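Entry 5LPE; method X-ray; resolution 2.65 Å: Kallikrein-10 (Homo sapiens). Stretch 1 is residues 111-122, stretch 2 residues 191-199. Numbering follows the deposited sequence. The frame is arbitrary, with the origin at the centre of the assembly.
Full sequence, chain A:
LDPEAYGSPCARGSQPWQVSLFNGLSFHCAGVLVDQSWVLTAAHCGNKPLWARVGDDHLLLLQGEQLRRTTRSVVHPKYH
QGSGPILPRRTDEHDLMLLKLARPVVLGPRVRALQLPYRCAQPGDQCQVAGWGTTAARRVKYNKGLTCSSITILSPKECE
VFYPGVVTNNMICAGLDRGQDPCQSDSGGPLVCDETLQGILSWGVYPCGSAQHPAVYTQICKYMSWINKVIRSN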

# COMPACT_ATOMS: atom_id res chain seq x y z
N VAL A 111 11.08 -12.24 5.07
CA VAL A 111 10.22 -11.19 5.55
C VAL A 111 11.03 -10.06 6.12
O VAL A 111 11.69 -10.26 7.06
N ARG A 112 10.97 -8.88 5.59
CA ARG A 112 11.66 -7.70 6.11
C ARG A 112 10.73 -6.50 6.05
O ARG A 112 9.82 -6.42 5.22
N ALA A 113 11.01 -5.52 6.89
CA ALA A 113 10.33 -4.25 6.69
C ALA A 113 10.80 -3.58 5.39
O ALA A 113 11.88 -3.87 4.86
N LEU A 114 9.94 -2.69 4.87
CA LEU A 114 10.23 -1.81 3.74
C LEU A 114 10.70 -0.45 4.26
O LEU A 114 9.99 0.19 5.05
N GLN A 115 11.89 -0.03 3.84
CA GLN A 115 12.40 1.28 4.21
C GLN A 115 11.35 2.34 3.89
O GLN A 115 10.80 2.37 2.79
N LEU A 116 11.05 3.19 4.87
CA LEU A 116 10.16 4.33 4.72
C LEU A 116 10.80 5.43 3.86
O LEU A 116 12.02 5.51 3.75
N PRO A 117 9.99 6.29 3.23
CA PRO A 117 10.57 7.34 2.39
C PRO A 117 11.35 8.34 3.24
O PRO A 117 10.86 8.80 4.27
N TYR A 118 12.56 8.65 2.80
CA TYR A 118 13.37 9.74 3.33
C TYR A 118 13.26 11.00 2.46
O TYR A 118 13.97 11.98 2.70
N ARG A 119 12.36 10.99 1.49
CA ARG A 119 12.34 11.88 0.34
C ARG A 119 11.04 11.62 -0.41
O ARG A 119 10.48 10.52 -0.32
N CYS A 120 10.58 12.60 -1.17
CA CYS A 120 9.35 12.46 -1.95
C CYS A 120 9.70 12.12 -3.39
O CYS A 120 10.65 12.67 -3.97
N ALA A 121 8.93 11.21 -3.97
CA ALA A 121 9.16 10.81 -5.34
C ALA A 121 8.51 11.82 -6.27
O ALA A 121 7.42 12.32 -5.99
N GLN A 122 9.21 12.16 -7.33
CA GLN A 122 8.75 13.19 -8.24
C GLN A 122 7.99 12.59 -9.43
O GLN A 122 8.21 11.43 -9.80
N LEU A 191 3.01 1.19 -3.07
CA LEU A 191 3.72 1.68 -4.26
C LEU A 191 5.18 1.88 -3.85
O LEU A 191 5.49 2.72 -3.00
N VAL A 192 6.07 1.11 -4.45
CA VAL A 192 7.50 1.17 -4.15
C VAL A 192 8.20 1.94 -5.27
O VAL A 192 7.91 1.72 -6.45
N CYS A 193 9.11 2.85 -4.91
CA CYS A 193 10.00 3.52 -5.85
C CYS A 193 11.43 3.40 -5.34
O CYS A 193 11.74 3.94 -4.27
N ASP A 194 12.29 2.76 -6.12
CA ASP A 194 13.69 2.52 -5.73
C ASP A 194 13.77 1.89 -4.34
O ASP A 194 14.54 2.33 -3.47
N GLU A 195 12.99 0.82 -4.14
CA GLU A 195 12.95 0.09 -2.86
C GLU A 195 12.69 1.00 -1.66
O GLU A 195 13.22 0.80 -0.56
N THR A 196 11.87 2.02 -1.90
CA THR A 196 11.24 2.88 -0.90
C THR A 196 9.72 2.78 -1.05
O THR A 196 9.20 2.45 -2.12
N LEU A 197 9.01 3.09 0.03
CA LEU A 197 7.56 3.10 0.07
C LEU A 197 7.12 4.53 -0.14
O LEU A 197 7.26 5.36 0.75
N GLN A 198 6.61 4.84 -1.32
CA GLN A 198 6.11 6.18 -1.53
C GLN A 198 4.59 6.32 -1.38
O GLN A 198 4.10 7.44 -1.20
N GLY A 199 3.82 5.23 -1.36
CA GLY A 199 2.38 5.38 -1.35
C GLY A 199 1.62 4.16 -0.90
O GLY A 199 2.06 3.02 -1.12

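The most unusual feature of this contact is that one side-chain amide, that of Gln-198, serves as donor and acceptor to the backbone of a stretch without regular helix or strand. Its NE2 donates to Arg-119 O at 2.9 Å with an N-H...acceptor angle of 166°, close to linear. Its OE1 receives Ala-121 N, a weak bond, at 3.3 Å and with an angle of 140°. Water 1 adds a bridge, donating to Ala-121 O at 3.1 Å and to Gln-198 OE1 at 3.2 Å. The CA-to-CB bond of Gln-198 points sideways, but chi1 and chi2, both m (-68° and -71°), fold the chain so that its end approaches the other stretch. The amide is flanked by carbon: Pro-117 CB lies 3.7 Å from Gln-198 NE2, and Ala-121 CB, on a residue pointing toward the strands, lies 3.6 Å from Gln-198 CD. That methyl also sits 4.1 Å from Cys-193 SG, an apolar contact.

Backbone pairing is sparse by comparison. Leu-197 N donates to Gln-115 O at 3.4 Å and 143°, a weak bond and the sole main-chain hydrogen bond between the stretches. Just beyond it, Pro-117, which has no amide hydrogen to offer, brings its ring carbon CD to within 3.1 Å of Leu-197 O.

Leu-114 has the largest covered area of any residue here, 92 Å². It points toward the other stretch, with chi1 between wells at -145° and chi2 t. Its CD1 reaches Leu-197 CB at 3.5 Å and Val-192 CG2 at 3.9 Å, while its CD2 lies 3.6 Å from Glu-195 O. Leu-197 (t, p) points back toward stretch 1. Leu-116 (m, t) starts away from the strands, yet its end comes nearer, placing CD2 4.1 Å from Leu-197 CD2.

Thr-196 projects sideways and contributes its methyl: CG2 lies 3.9 Å from Leu-116 O, 4.1 Å from Pro-117 CA and 3.9 Å from Tyr-118 CE1. The tyrosine, chi1 p, meets this methyl obliquely. Gln-115, extended with chi1 and chi2 both t, brings NE2 to 3.8 Å from the same Thr-196 CG2.

At the exposed margin, Arg-112 NH2 and Glu-195 OE2 are 4.2 Å apart, beyond a salt bridge. The carboxylate oxygen lies at the guanidinium edge, near its plane, but the distance is too long for direct pairing. Together the two stretches bury 603 Å², summed over both sides.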

# COMPACT_ATOMS: atom_id res chain seq x y z
CB VAL A 111 9.35 -11.75 6.69
CG1 VAL A 111 8.51 -10.70 7.33
CG2 VAL A 111 8.45 -12.82 6.18
CB ARG A 112 12.92 -7.34 5.31
CG ARG A 112 14.05 -8.34 5.28
CD ARG A 112 14.52 -8.62 3.85
NE ARG A 112 14.69 -7.41 3.04
CZ ARG A 112 15.09 -7.41 1.77
NH1 ARG A 112 15.38 -8.55 1.15
NH2 ARG A 112 15.20 -6.26 1.11
CB ALA A 113 10.55 -3.32 7.89
CB LEU A 114 8.99 -1.65 2.85
CG LEU A 114 9.04 -1.51 1.32
CD1 LEU A 114 7.78 -0.78 0.87
CD2 LEU A 114 10.32 -0.92 0.74
CB GLN A 115 13.70 1.55 3.45
CG GLN A 115 14.43 2.83 3.85
CD GLN A 115 15.63 3.08 2.98
OE1 GLN A 115 16.66 3.58 3.44
NE2 GLN A 115 15.51 2.74 1.69
CB LEU A 116 9.80 4.85 6.10
CG LEU A 116 8.89 3.94 6.92
CD1 LEU A 116 8.98 4.29 8.39
CD2 LEU A 116 7.47 3.99 6.37
CB PRO A 117 9.35 8.00 1.73
CG PRO A 117 8.27 7.80 2.69
CD PRO A 117 8.53 6.42 3.32
CB TYR A 118 14.83 9.29 3.48
CG TYR A 118 15.46 8.77 2.22
CD1 TYR A 118 15.31 7.45 1.83
CD2 TYR A 118 16.22 9.60 1.41
CE1 TYR A 118 15.89 6.98 0.68
CE2 TYR A 118 16.80 9.14 0.26
CZ TYR A 118 16.64 7.84 -0.10
OH TYR A 118 17.24 7.39 -1.25
CB ARG A 119 13.56 11.58 -0.54
CG ARG A 119 14.00 12.56 -1.61
CD ARG A 119 15.08 11.88 -2.49
NE ARG A 119 14.58 10.67 -3.17
CZ ARG A 119 13.73 10.69 -4.20
NH1 ARG A 119 13.28 11.86 -4.66
NH2 ARG A 119 13.32 9.56 -4.76
CB CYS A 120 8.50 13.73 -1.92
SG CYS A 120 7.76 14.18 -0.33
CB ALA A 121 8.61 9.41 -5.58
CB GLN A 122 9.93 14.01 -8.74
CG GLN A 122 10.76 14.60 -7.61
CD GLN A 122 9.97 15.54 -6.71
OE1 GLN A 122 9.08 16.26 -7.16
NE2 GLN A 122 10.32 15.55 -5.42
CB LEU A 191 3.11 2.97 -4.79
CG LEU A 191 3.75 3.61 -6.03
CD1 LEU A 191 2.73 4.16 -6.96
CD2 LEU A 191 4.64 4.73 -5.61
CB VAL A 192 8.08 -0.25 -3.99
CG1 VAL A 192 9.54 -0.22 -3.54
CG2 VAL A 192 7.22 -1.07 -3.01
CB CYS A 193 9.66 5.00 -6.05
SG CYS A 193 7.93 5.40 -6.26
CB ASP A 194 14.51 3.82 -5.81
CG ASP A 194 15.92 3.59 -6.36
OD1 ASP A 194 16.38 2.43 -6.29
OD2 ASP A 194 16.58 4.57 -6.82
CB GLU A 195 14.22 -0.73 -2.68
CG GLU A 195 14.22 -2.00 -3.52
CD GLU A 195 14.38 -3.21 -2.66
OE1 GLU A 195 14.59 -4.31 -3.19
OE2 GLU A 195 14.29 -3.05 -1.43
CB THR A 196 11.69 4.35 -1.05
OG1 THR A 196 12.26 4.54 -2.35
CG2 THR A 196 12.71 4.77 0.01
CB LEU A 197 7.07 2.59 1.42
CG LEU A 197 5.57 2.59 1.68
CD1 LEU A 197 4.95 1.35 1.05
CD2 LEU A 197 5.40 2.62 3.16
CB GLN A 198 6.58 6.69 -2.90
CG GLN A 198 8.11 6.91 -2.99
CD GLN A 198 8.58 8.12 -2.19
OE1 GLN A 198 7.78 8.99 -1.83
NE2 GLN A 198 9.86 8.18 -1.91
O HOH W 1 6.12 11.24 -3.45